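Local structure of MGS-M5 (Unidentified, 4Q3N) at residues A[20-25]-A[29-34]; A[50-55]-A[59-64]; A[130-135]-A[266-271]; A[136-141]-A[258-263]. The protein probably catalyses the NAD-dependent interconversion of L-lactate and pyruvate, as an L-lactate dehydrogenase whose assembly holds four chains. All coordinates share one frame; numbering follows the deposited sequence.

Interaction 1 (A[20-25]-A[29-34])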
loop_
_atom_site.group_PDB
_atom_site.type_symbol
_atom_site.label_atom_id
_atom_site.label_comp_id
_atom_site.label_asym_id
_atom_site.label_seq_id
_atom_site.Cartn_x
_atom_site.Cartn_y
_atom_site.Cartn_z
ATOM N N TYR A 20 8.576 2.117 13.996
ATOM C CA TYR A 20 7.148 1.815 13.945
ATOM C C TYR A 20 6.586 2.239 12.599
ATOM O O TYR A 20 5.693 1.583 12.059
ATOM C CB TYR A 20 6.407 2.553 15.023
ATOM C CG TYR A 20 4.964 2.143 15.303
ATOM C CD1 TYR A 20 4.603 0.798 15.539
ATOM C CD2 TYR A 20 4.016 3.111 15.477
ATOM C CE1 TYR A 20 3.287 0.489 15.919
ATOM C CE2 TYR A 20 2.708 2.809 15.864
ATOM C CZ TYR A 20 2.381 1.507 16.097
ATOM O OH TYR A 20 1.095 1.293 16.514
ATOM N N ALA A 21 7.027 3.392 12.114
ATOM C CA ALA A 21 6.543 3.865 10.810
ATOM C C ALA A 21 6.917 2.863 9.715
ATOM O O ALA A 21 6.087 2.567 8.816
ATOM C CB ALA A 21 7.097 5.312 10.498
ATOM N N MET A 22 8.140 2.315 9.785
ATOM C CA MET A 22 8.559 1.266 8.823
ATOM C C MET A 22 7.705 0.021 8.896
ATOM O O MET A 22 7.374 -0.561 7.853
ATOM C CB MET A 22 10.024 0.858 9.028
ATOM C CG MET A 22 10.971 1.929 8.408
ATOM S SD MET A 22 12.555 1.212 8.030
ATOM C CE MET A 22 13.093 0.900 9.682
ATOM N N VAL A 23 7.380 -0.403 10.118
ATOM C CA VAL A 23 6.490 -1.549 10.301
ATOM C C VAL A 23 5.115 -1.274 9.675
ATOM O O VAL A 23 4.534 -2.143 9.005
ATOM C CB VAL A 23 6.317 -1.893 11.777
ATOM C CG1 VAL A 23 5.223 -2.970 11.976
ATOM C CG2 VAL A 23 7.656 -2.385 12.343
ATOM N N ASN A 24 4.564 -0.090 9.896
ATOM C CA ASN A 24 3.257 0.202 9.330
ATOM C C ASN A 24 3.265 0.421 7.807
ATOM O O ASN A 24 2.249 0.247 7.183
ATOM C CB ASN A 24 2.699 1.419 10.023
ATOM C CG ASN A 24 2.124 1.043 11.395
ATOM O OD1 ASN A 24 0.997 0.545 11.452
ATOM N ND2 ASN A 24 2.909 1.213 12.481
ATOM N N GLN A 25 4.395 0.888 7.264
ATOM C CA GLN A 25 4.529 1.055 5.823
ATOM C C GLN A 25 5.066 -0.221 5.164
ATOM O O GLN A 25 5.088 -0.284 3.955
ATOM C CB GLN A 25 5.456 2.251 5.481
ATOM C CG GLN A 25 4.852 3.616 5.900
ATOM C CD GLN A 25 5.592 4.767 5.238
ATOM O OE1 GLN A 25 6.057 4.631 4.084
ATOM N NE2 GLN A 25 5.750 5.906 5.961
ATOM N N GLU A 29 12.032 -5.850 5.067
ATOM C CA GLU A 29 11.766 -7.128 5.696
ATOM C C GLU A 29 12.320 -7.235 7.151
ATOM O O GLU A 29 11.654 -7.777 8.037
ATOM C CB GLU A 29 12.402 -8.243 4.878
ATOM C CG GLU A 29 12.117 -9.643 5.477
ATOM C CD GLU A 29 12.685 -10.787 4.657
ATOM O OE1 GLU A 29 12.819 -10.643 3.402
ATOM O OE2 GLU A 29 12.965 -11.858 5.254
ATOM N N GLU A 30 13.567 -6.784 7.371
ATOM C CA GLU A 30 14.277 -7.126 8.629
ATOM C C GLU A 30 14.730 -5.893 9.382
ATOM O O GLU A 30 15.356 -5.018 8.798
ATOM C CB GLU A 30 15.524 -7.974 8.339
ATOM C CG GLU A 30 15.338 -9.207 7.545
ATOM C CD GLU A 30 16.667 -9.969 7.461
ATOM O OE1 GLU A 30 17.344 -9.852 6.412
ATOM O OE2 GLU A 30 17.058 -10.602 8.474
ATOM N N LEU A 31 14.471 -5.871 10.683
ATOM C CA LEU A 31 14.783 -4.737 11.532
ATOM C C LEU A 31 15.534 -5.246 12.763
ATOM O O LEU A 31 15.092 -6.231 13.367
ATOM C CB LEU A 31 13.478 -4.066 11.932
ATOM C CG LEU A 31 13.406 -2.809 12.753
ATOM C CD1 LEU A 31 14.173 -1.758 12.000
ATOM C CD2 LEU A 31 11.931 -2.415 12.973
ATOM N N VAL A 32 16.637 -4.597 13.131
ATOM C CA VAL A 32 17.339 -4.976 14.360
ATOM C C VAL A 32 17.469 -3.712 15.200
ATOM O O VAL A 32 17.862 -2.664 14.681
ATOM C CB VAL A 32 18.710 -5.574 14.095
ATOM C CG1 VAL A 32 19.400 -5.926 15.434
ATOM C CG2 VAL A 32 18.618 -6.848 13.174
ATOM N N LEU A 33 17.102 -3.807 16.475
ATOM C CA LEU A 33 17.126 -2.672 17.383
ATOM C C LEU A 33 18.305 -2.811 18.343
ATOM O O LEU A 33 18.463 -3.870 18.995
ATOM C CB LEU A 33 15.824 -2.599 18.194
ATOM C CG LEU A 33 14.544 -2.617 17.323
ATOM C CD1 LEU A 33 13.348 -2.568 18.270
ATOM C CD2 LEU A 33 14.479 -1.412 16.342
ATOM N N LEU A 34 19.131 -1.770 18.420
ATOM C CA LEU A 34 20.283 -1.753 19.337
ATOM C C LEU A 34 20.129 -0.626 20.340
ATOM O O LEU A 34 19.772 0.486 19.973
ATOM C CB LEU A 34 21.598 -1.544 18.579
ATOM C CG LEU A 34 22.426 -2.760 18.182
ATOM C CD1 LEU A 34 21.562 -3.706 17.362
ATOM C CD2 LEU A 34 23.683 -2.309 17.381
#
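In the beta-alpha-beta unit that opens the Rossmann fold of the NAD-binding domain, Met22 and Val23 of helix 13-25 pack on Leu31 of strand 30-34. The contact is purely apolar and buried. Leu31 is the strand's one residue to touch this end of the helix. Its CG lies anti to the backbone N (chi1 -177°), which turns both methyl groups to the helix. Leu31 CD1 meets Met22 CE at 3.7 Å. The two side chains cross obliquely, and the bend of Met22 at chi3 (-67°) brings its methyl to the leucine. The second branch of Leu31 does separate work: Leu31 CD2 faces Val23 CG2 at a looser 4.3 Å. A second conformer is deposited for Leu31, so the choice of branch is less sure than the packing itself. Leu48 of helix 38-49 and Val8 of strand 5-9 also touch Leu31. The helix turns another side to a neighbouring subunit, where Asn24 OD1 is hydrogen-bonded to Gln25 NE2 of that second subunit. The other end of this amide is held within the helix. Asn24 ND2 lies over the centre of the Tyr20 ring and donates to Tyr20 O at 2.8 Å. Asn24 N binds the same oxygen, and the two donors reach Tyr20 O from opposite faces of its carbonyl plane.

Interaction 2 (A[50-55]-A[59-64])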
loop_
_atom_site.group_PDB
_atom_site.type_symbol
_atom_site.label_atom_id
_atom_site.label_comp_id
_atom_site.label_asym_id
_atom_site.label_seq_id
_atom_site.Cartn_x
_atom_site.Cartn_y
_atom_site.Cartn_z
ATOM N N HIS A 50 4.361 -7.538 18.297
ATOM C CA HIS A 50 2.986 -7.849 18.638
ATOM C C HIS A 50 1.967 -7.187 17.713
ATOM O O HIS A 50 0.801 -7.536 17.741
ATOM C CB HIS A 50 2.715 -7.455 20.105
ATOM C CG HIS A 50 3.503 -8.280 21.059
ATOM N ND1 HIS A 50 3.641 -7.971 22.402
ATOM C CD2 HIS A 50 4.206 -9.416 20.863
ATOM C CE1 HIS A 50 4.394 -8.886 22.987
ATOM N NE2 HIS A 50 4.749 -9.782 22.075
ATOM N N GLY A 51 2.369 -6.205 16.941
ATOM C CA GLY A 51 1.418 -5.597 16.001
ATOM C C GLY A 51 1.503 -6.238 14.596
ATOM O O GLY A 51 0.647 -5.988 13.730
ATOM N N LEU A 52 2.498 -7.104 14.368
ATOM C CA LEU A 52 2.744 -7.616 13.000
ATOM C C LEU A 52 1.639 -8.459 12.462
ATOM O O LEU A 52 1.463 -8.510 11.245
ATOM C CB LEU A 52 4.077 -8.445 12.923
ATOM C CG LEU A 52 5.392 -7.649 12.777
ATOM C CD1 LEU A 52 6.636 -8.592 12.776
ATOM C CD2 LEU A 52 5.388 -6.809 11.486
ATOM N N ALA A 53 0.900 -9.173 13.319
ATOM C CA ALA A 53 -0.144 -10.002 12.740
ATOM C C ALA A 53 -1.181 -9.101 12.075
ATOM O O ALA A 53 -2.035 -9.590 11.333
ATOM C CB ALA A 53 -0.801 -10.901 13.796
ATOM N N PHE A 54 -1.115 -7.792 12.351
ATOM C CA PHE A 54 -2.063 -6.825 11.755
ATOM C C PHE A 54 -1.380 -5.916 10.769
ATOM O O PHE A 54 -1.936 -4.884 10.418
ATOM C CB PHE A 54 -2.736 -5.944 12.838
ATOM C CG PHE A 54 -3.637 -6.724 13.743
ATOM C CD1 PHE A 54 -4.476 -7.701 13.221
ATOM C CD2 PHE A 54 -3.554 -6.578 15.102
ATOM C CE1 PHE A 54 -5.298 -8.458 14.042
ATOM C CE2 PHE A 54 -4.367 -7.311 15.927
ATOM C CZ PHE A 54 -5.238 -8.256 15.406
ATOM N N GLY A 55 -0.173 -6.269 10.345
ATOM C CA GLY A 55 0.647 -5.307 9.631
ATOM C C GLY A 55 0.578 -5.689 8.142
ATOM O O GLY A 55 0.127 -6.777 7.821
ATOM N N MET A 59 7.613 -9.467 8.608
ATOM C CA MET A 59 8.911 -8.921 8.994
ATOM C C MET A 59 9.568 -9.754 10.039
ATOM O O MET A 59 8.904 -10.488 10.753
ATOM C CB MET A 59 8.758 -7.479 9.553
ATOM C CG MET A 59 8.251 -6.502 8.494
ATOM S SD MET A 59 8.044 -4.828 9.136
ATOM C CE MET A 59 9.753 -4.376 9.495
ATOM N N SER A 60 10.885 -9.617 10.124
ATOM C CA SER A 60 11.693 -10.178 11.199
ATOM C C SER A 60 12.208 -9.017 12.039
ATOM O O SER A 60 12.921 -8.144 11.528
ATOM C CB SER A 60 12.867 -10.974 10.647
ATOM O OG SER A 60 12.474 -12.264 10.251
ATOM N N ILE A 61 11.838 -8.969 13.313
ATOM C CA ILE A 61 12.271 -7.865 14.180
ATOM C C ILE A 61 12.869 -8.397 15.481
ATOM O O ILE A 61 12.263 -9.259 16.127
ATOM C CB ILE A 61 11.091 -6.917 14.546
ATOM C CG1 ILE A 61 10.350 -6.444 13.279
ATOM C CG2 ILE A 61 11.608 -5.704 15.433
ATOM C CD1 ILE A 61 9.152 -5.509 13.643
ATOM N N LYS A 62 14.059 -7.922 15.848
ATOM C CA LYS A 62 14.648 -8.364 17.114
ATOM C C LYS A 62 15.545 -7.286 17.728
ATOM O O LYS A 62 15.980 -6.358 17.036
ATOM C CB LYS A 62 15.458 -9.632 16.899
ATOM C CG LYS A 62 16.782 -9.360 16.271
ATOM C CD LYS A 62 17.569 -10.669 16.032
ATOM C CE LYS A 62 18.938 -10.350 15.424
ATOM N NZ LYS A 62 19.869 -11.476 15.597
ATOM N N ALA A 63 15.830 -7.390 19.035
ATOM C CA ALA A 63 16.878 -6.551 19.623
ATOM C C ALA A 63 18.183 -7.247 19.299
ATOM O O ALA A 63 18.226 -8.464 19.355
ATOM C CB ALA A 63 16.704 -6.420 21.231
ATOM N N GLY A 64 19.259 -6.534 18.993
ATOM C CA GLY A 64 20.497 -7.258 18.709
ATOM C C GLY A 64 21.727 -6.557 19.240
ATOM O O GLY A 64 21.605 -5.726 20.141
#
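The flat group met across this contact is the peptide carbonyl of Met59, with Leu52 CD1 off one face of its plane. Leu52 CD1 is 3.6 Å from Met59 O and stands well out of the carbonyl plane. No aromatic ring takes part, and the rest of the meeting is between aliphatic side chains. Leu52 is central, and its two branches share the work. Leu52 CD2 touches Met59 CB at 3.9 Å and Met59 SD at 4.1 Å. Leu52 CD1 also packs against Ile61 CD1 at 4.1 Å. Leu52 and Met59 cross at about a right angle. The methionine starts toward the leucine at CB, but the bend at chi3 (66°) turns its terminal methyl from the leucine. Ile61 points its CG1 branch at Leu52: that branch lies anti to the carbonyl carbon, and the extended chi2 (179°) carries CD1 out to the leucine methyl. The contact belongs to the Rossmann fold of the NAD-binding domain. It packs the irregular link after helix 38-49 against the start of strand 60-63, the outermost strand of the parallel sheet at this side within the chain. Val23 of helix 13-25 touches Leu52, Met59 and Ile61 alike, so link, strand and helix meet at these side chains. Asn49, at the end of helix 38-49, hydrogen-bonds through ND2 to Ile61 O. Gly55 N binds Leu52 O at 2.9 Å and turns the link just after the leucine. On its other side, Phe54 packs on Arg240 of the second subunit.

Interaction 3 (A[130-135]-A[266-271])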
loop_
_atom_site.group_PDB
_atom_site.type_symbol
_atom_site.label_atom_id
_atom_site.label_comp_id
_atom_site.label_asym_id
_atom_site.label_seq_id
_atom_site.Cartn_x
_atom_site.Cartn_y
_atom_site.Cartn_z
ATOM N N ALA A 130 30.595 10.997 11.794
ATOM C CA ALA A 130 30.382 9.598 11.445
ATOM C C ALA A 130 31.133 9.275 10.152
ATOM O O ALA A 130 31.743 8.212 10.021
ATOM C CB ALA A 130 28.885 9.305 11.295
ATOM N N TRP A 131 31.122 10.210 9.213
ATOM C CA TRP A 131 31.817 9.969 7.950
ATOM C C TRP A 131 33.315 9.735 8.202
ATOM O O TRP A 131 33.894 8.711 7.784
ATOM C CB TRP A 131 31.591 11.129 6.958
ATOM C CG TRP A 131 32.562 11.070 5.802
ATOM C CD1 TRP A 131 32.792 9.991 4.978
ATOM C CD2 TRP A 131 33.443 12.110 5.353
ATOM N NE1 TRP A 131 33.758 10.306 4.050
ATOM C CE2 TRP A 131 34.190 11.588 4.268
ATOM C CE3 TRP A 131 33.678 13.431 5.757
ATOM C CZ2 TRP A 131 35.168 12.338 3.594
ATOM C CZ3 TRP A 131 34.632 14.171 5.090
ATOM C CH2 TRP A 131 35.375 13.623 4.013
ATOM N N LYS A 132 33.940 10.667 8.921
ATOM C CA LYS A 132 35.362 10.572 9.215
ATOM C C LYS A 132 35.706 9.330 10.023
ATOM O O LYS A 132 36.700 8.696 9.770
ATOM C CB LYS A 132 35.839 11.823 9.966
ATOM C CG LYS A 132 35.746 13.078 9.133
ATOM C CD LYS A 132 36.474 12.863 7.817
ATOM C CE LYS A 132 37.796 13.578 7.789
ATOM N NZ LYS A 132 37.597 14.993 7.392
ATOM N N GLU A 133 34.890 8.981 11.007
ATOM C CA GLU A 133 35.294 7.876 11.875
ATOM C C GLU A 133 35.019 6.536 11.196
ATOM O O GLU A 133 35.572 5.509 11.582
ATOM C CB GLU A 133 34.574 7.955 13.213
ATOM C CG GLU A 133 34.876 9.252 14.010
ATOM C CD GLU A 133 36.332 9.295 14.498
ATOM O OE1 GLU A 133 36.978 8.230 14.529
ATOM O OE2 GLU A 133 36.830 10.383 14.837
ATOM N N SER A 134 34.152 6.541 10.188
ATOM C CA SER A 134 33.759 5.285 9.578
ATOM C C SER A 134 34.789 4.785 8.587
ATOM O O SER A 134 34.902 3.575 8.393
ATOM C CB SER A 134 32.397 5.412 8.875
ATOM O OG SER A 134 32.538 6.150 7.669
ATOM N N GLY A 135 35.527 5.687 7.940
ATOM C CA GLY A 135 36.469 5.246 6.911
ATOM C C GLY A 135 35.751 4.990 5.585
ATOM O O GLY A 135 36.365 4.598 4.596
ATOM N N GLU A 266 31.941 26.282 1.870
ATOM C CA GLU A 266 32.934 25.358 2.425
ATOM C C GLU A 266 32.796 23.958 1.838
ATOM O O GLU A 266 31.691 23.412 1.802
ATOM C CB GLU A 266 32.798 25.290 3.957
ATOM C CG GLU A 266 34.051 24.871 4.688
ATOM C CD GLU A 266 35.107 25.990 4.737
ATOM O OE1 GLU A 266 34.983 26.937 5.544
ATOM O OE2 GLU A 266 36.053 25.929 3.941
ATOM N N ASP A 267 33.905 23.385 1.388
ATOM C CA ASP A 267 33.882 22.047 0.816
ATOM C C ASP A 267 33.779 20.975 1.901
ATOM O O ASP A 267 33.065 19.984 1.742
ATOM C CB ASP A 267 35.138 21.834 -0.028
ATOM C CG ASP A 267 35.082 22.584 -1.347
ATOM O OD1 ASP A 267 34.080 23.285 -1.606
ATOM O OD2 ASP A 267 36.038 22.466 -2.134
ATOM N N GLN A 268 34.490 21.180 3.010
ATOM C CA GLN A 268 34.571 20.134 4.029
ATOM C C GLN A 268 33.552 20.330 5.165
ATOM O O GLN A 268 33.914 20.563 6.331
ATOM C CB GLN A 268 36.002 20.057 4.559
ATOM C CG GLN A 268 36.953 19.465 3.523
ATOM C CD GLN A 268 36.777 17.951 3.404
ATOM O OE1 GLN A 268 36.520 17.430 2.321
ATOM N NE2 GLN A 268 36.944 17.237 4.533
ATOM N N VAL A 269 32.278 20.261 4.795
ATOM C CA VAL A 269 31.159 20.215 5.719
ATOM C C VAL A 269 30.090 19.326 5.177
ATOM O O VAL A 269 29.920 19.234 3.946
ATOM C CB VAL A 269 30.487 21.577 5.962
ATOM C CG1 VAL A 269 31.381 22.496 6.759
ATOM C CG2 VAL A 269 30.089 22.238 4.639
ATOM N N TYR A 270 29.353 18.675 6.078
ATOM C CA TYR A 270 28.107 18.040 5.717
ATOM C C TYR A 270 27.091 19.122 5.902
ATOM O O TYR A 270 27.167 19.887 6.893
ATOM C CB TYR A 270 27.805 16.835 6.597
ATOM C CG TYR A 270 28.219 15.510 5.967
ATOM C CD1 TYR A 270 29.576 15.150 5.888
ATOM C CD2 TYR A 270 27.259 14.626 5.452
ATOM C CE1 TYR A 270 29.968 13.930 5.330
ATOM C CE2 TYR A 270 27.643 13.378 4.904
ATOM C CZ TYR A 270 28.993 13.057 4.834
ATOM O OH TYR A 270 29.389 11.858 4.287
ATOM N N ILE A 271 26.163 19.230 4.957
ATOM C CA ILE A 271 25.170 20.301 5.009
ATOM C C ILE A 271 23.937 19.903 4.185
ATOM O O ILE A 271 24.035 19.047 3.315
ATOM C CB ILE A 271 25.822 21.631 4.499
ATOM C CG1 ILE A 271 24.969 22.861 4.817
ATOM C CG2 ILE A 271 26.219 21.494 3.025
ATOM C CD1 ILE A 271 25.751 24.181 4.506
#
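Trp131 leaves its helix toward Tyr270, and its CB is the first atom to touch, 3.5 Å from Tyr270 OH and 3.6 Å from Tyr270 CE1. With CG anti to the backbone N (chi1 166°), the indole crosses the tyrosine at about a right angle and its six-membered ring reaches toward Gln268. Trp131 CG is 3.6 Å from Tyr270 OH. Farther along, Trp131 CD2 lies at the edge of the tyrosine ring, and Trp131 CE3 is 3.8 Å from Tyr270 CE1. The planes of the five-membered ring and the phenol are 48° apart, and the two rings meet obliquely. At the tip, Trp131 CZ3 comes to 3.9 Å from Gln268 NE2. The amide nitrogen sits at the indole edge, near its plane. This packing joins helix 123-134 of the NAD-binding Rossmann domain to the start of strand 270-278 in the C-terminal domain of the lactate dehydrogenase fold. Gln268, just before that strand, is the centre of an inverse gamma turn. Its NE2 also has a weak hydrogen bond to Tyr128 OH. In the conformer described, Lys132 CD lies over one face of the indole, 3.4 Å above the plane and toward the rim. The bent chain ends with Lys132 NZ near Gln268 NE2. A second lysine conformer makes its whole course doubtful. The phenol tip is fixed elsewhere, since Tyr270 OH hydrogen-bonds to Val141 O. Behind the tryptophan, Ser134 OG donates to Trp131 O at 2.9 Å, from the same face of the carbonyl as Ser134 N.

Interaction 4 (A[136-141]-A[258-263])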
loop_
_atom_site.group_PDB
_atom_site.type_symbol
_atom_site.label_atom_id
_atom_site.label_comp_id
_atom_site.label_asym_id
_atom_site.label_seq_id
_atom_site.Cartn_x
_atom_site.Cartn_y
_atom_site.Cartn_z
ATOM N N LEU A 136 34.442 5.205 5.557
ATOM C CA LEU A 136 33.644 4.905 4.351
ATOM C C LEU A 136 33.665 6.061 3.388
ATOM O O LEU A 136 33.956 7.180 3.768
ATOM C CB LEU A 136 32.176 4.604 4.727
ATOM C CG LEU A 136 31.912 3.376 5.599
ATOM C CD1 LEU A 136 30.449 3.327 6.060
ATOM C CD2 LEU A 136 32.283 2.134 4.773
ATOM N N HIS A 137 33.295 5.807 2.141
ATOM C CA HIS A 137 33.201 6.885 1.180
ATOM C C HIS A 137 32.031 7.821 1.540
ATOM O O HIS A 137 31.002 7.397 2.050
ATOM C CB HIS A 137 33.027 6.320 -0.233
ATOM C CG HIS A 137 33.098 7.354 -1.298
ATOM N ND1 HIS A 137 31.970 7.926 -1.855
ATOM C CD2 HIS A 137 34.161 7.925 -1.918
ATOM C CE1 HIS A 137 32.337 8.792 -2.786
ATOM N NE2 HIS A 137 33.660 8.820 -2.833
ATOM N N HIS A 138 32.162 9.104 1.268
ATOM C CA HIS A 138 31.125 10.013 1.749
ATOM C C HIS A 138 29.796 9.754 1.040
ATOM O O HIS A 138 28.766 10.153 1.559
ATOM C CB HIS A 138 31.549 11.476 1.572
ATOM C CG HIS A 138 32.056 11.797 0.206
ATOM N ND1 HIS A 138 31.231 12.256 -0.804
ATOM C CD2 HIS A 138 33.300 11.715 -0.325
ATOM C CE1 HIS A 138 31.951 12.452 -1.895
ATOM N NE2 HIS A 138 33.207 12.128 -1.631
ATOM N N SER A 139 29.786 9.068 -0.113
ATOM C CA SER A 139 28.459 8.812 -0.743
ATOM C C SER A 139 27.630 7.766 0.052
ATOM O O SER A 139 26.454 7.526 -0.252
ATOM C CB SER A 139 28.624 8.325 -2.191
ATOM O OG SER A 139 29.385 7.127 -2.218
ATOM N N ARG A 140 28.286 7.081 0.989
ATOM C CA ARG A 140 27.673 6.014 1.810
ATOM C C ARG A 140 27.384 6.468 3.225
ATOM O O ARG A 140 27.007 5.666 4.084
ATOM C CB ARG A 140 28.622 4.814 1.903
ATOM C CG ARG A 140 29.245 4.437 0.558
ATOM C CD ARG A 140 28.338 3.482 -0.232
ATOM N NE ARG A 140 28.208 2.169 0.407
ATOM C CZ ARG A 140 27.315 1.252 0.029
ATOM N NH1 ARG A 140 26.512 1.499 -1.014
ATOM N NH2 ARG A 140 27.250 0.075 0.651
ATOM N N VAL A 141 27.640 7.735 3.500
ATOM C CA VAL A 141 27.297 8.259 4.851
ATOM C C VAL A 141 26.514 9.540 4.694
ATOM O O VAL A 141 26.987 10.475 4.049
ATOM C CB VAL A 141 28.565 8.554 5.715
ATOM C CG1 VAL A 141 28.161 9.176 7.094
ATOM C CG2 VAL A 141 29.371 7.281 5.897
ATOM N N LEU A 258 28.122 15.686 2.073
ATOM C CA LEU A 258 29.390 16.395 2.046
ATOM C C LEU A 258 29.397 17.317 0.828
ATOM O O LEU A 258 29.371 16.824 -0.317
ATOM C CB LEU A 258 30.562 15.424 1.973
ATOM C CG LEU A 258 31.951 16.088 2.010
ATOM C CD1 LEU A 258 32.261 16.668 3.458
ATOM C CD2 LEU A 258 33.075 15.132 1.554
ATOM N N ASN A 259 29.456 18.631 1.047
ATOM C CA ASN A 259 29.430 19.562 -0.098
ATOM C C ASN A 259 30.519 19.232 -1.115
ATOM O O ASN A 259 30.230 18.957 -2.286
ATOM C CB ASN A 259 29.595 21.018 0.331
ATOM C CG ASN A 259 29.598 21.969 -0.888
ATOM O OD1 ASN A 259 28.742 21.859 -1.753
ATOM N ND2 ASN A 259 30.583 22.855 -0.973
ATOM N N ASN A 260 31.769 19.269 -0.662
ATOM C CA ASN A 260 32.872 18.765 -1.498
ATOM C C ASN A 260 32.963 19.522 -2.830
ATOM O O ASN A 260 33.221 18.929 -3.873
ATOM C CB ASN A 260 32.685 17.262 -1.754
ATOM C CG ASN A 260 33.949 16.565 -2.262
ATOM O OD1 ASN A 260 35.038 16.933 -1.915
ATOM N ND2 ASN A 260 33.776 15.534 -3.081
ATOM N N GLY A 261 32.750 20.831 -2.804
ATOM C CA GLY A 261 32.966 21.613 -4.019
ATOM C C GLY A 261 31.723 21.730 -4.915
ATOM O O GLY A 261 31.735 22.439 -5.899
ATOM N N VAL A 262 30.636 21.061 -4.574
ATOM C CA VAL A 262 29.473 21.172 -5.451
ATOM C C VAL A 262 28.918 22.590 -5.389
ATOM O O VAL A 262 28.793 23.230 -6.429
ATOM C CB VAL A 262 28.370 20.163 -5.132
ATOM C CG1 VAL A 262 27.142 20.483 -6.012
ATOM C CG2 VAL A 262 28.864 18.732 -5.411
ATOM N N TYR A 263 28.635 23.100 -4.183
ATOM C CA TYR A 263 28.226 24.492 -4.030
ATOM C C TYR A 263 29.471 25.324 -3.692
ATOM O O TYR A 263 30.529 24.762 -3.314
ATOM C CB TYR A 263 27.108 24.608 -2.951
ATOM C CG TYR A 263 25.747 24.107 -3.423
ATOM C CD1 TYR A 263 25.463 22.731 -3.486
ATOM C CD2 TYR A 263 24.748 25.007 -3.830
ATOM C CE1 TYR A 263 24.232 22.261 -3.939
ATOM C CE2 TYR A 263 23.491 24.551 -4.265
ATOM C CZ TYR A 263 23.242 23.174 -4.337
ATOM O OH TYR A 263 22.013 22.707 -4.778
HETATM O O HOH W 1 27.740 12.976 1.262
#
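The apolar part of this contact is a CH-pi interaction between Leu258 and His138. Leu258 CD2 lies over one face of the imidazole, 4.0 Å from the centroid of the His138 ring and 21° off its normal. It sits toward the rim, nearest His138 CG at 3.7 Å. The ring is sandwiched, because His137 CE1 stands over the opposite face. A first torsion of 49° puts His138 CG between the backbone N and the carbonyl carbon, and the imidazole then stands across the leucine at about a right angle. Tyr270 also touches both His138 and Leu258.

A water makes the polar link between the two segments. It donates to His138 O at 3.0 Å and accepts from Leu258 N at 2.9 Å, so it ties the two backbones. Asn260 ND2 comes to 3.7 Å from His138 NE2, a packing contact, with amide and ring planes 68° apart.

Other hydrogen bonds shape each side locally. His137 ND1 is hydrogen-bonded to Ser139 OG at 2.7 Å, which joins His137 to the 3-10 segment 138-140 that follows it. Asn259 clasps Tyr263 twice: Tyr263 N donates to Asn259 OD1 on a lone pair, at 2.7 Å, and Asn259 ND2 donates to Tyr263 O. The clasp spans a type I' beta turn, Asn259 to Val262. The turn begins the connection between antiparallel strands 251-258 and 270-278 of the C-terminal domain, and the whole arrangement is a seam between that domain and the NAD-binding Rossmann domain.

In the fold
The four contacts form two pairs, each with centres about 7 Å apart. Interactions 1 and 2 lie in the NAD-binding domain and rest on neighbouring strands, 30-34 and 60-63, of its parallel sheet. Both are buried, aliphatic and short in sequence span, and both reach the second subunit. Interactions 3 and 4 are partly buried and join that domain to the C-terminal one over more than a hundred residues. They use aromatic rings, amides and a bridging water, and no other chain touches them. A backbone hydrogen bond ties this second pair, with Asp267 O 2.8 Å from Asn260 N. Centres of interactions 2 and 3 lie about 34 Å apart.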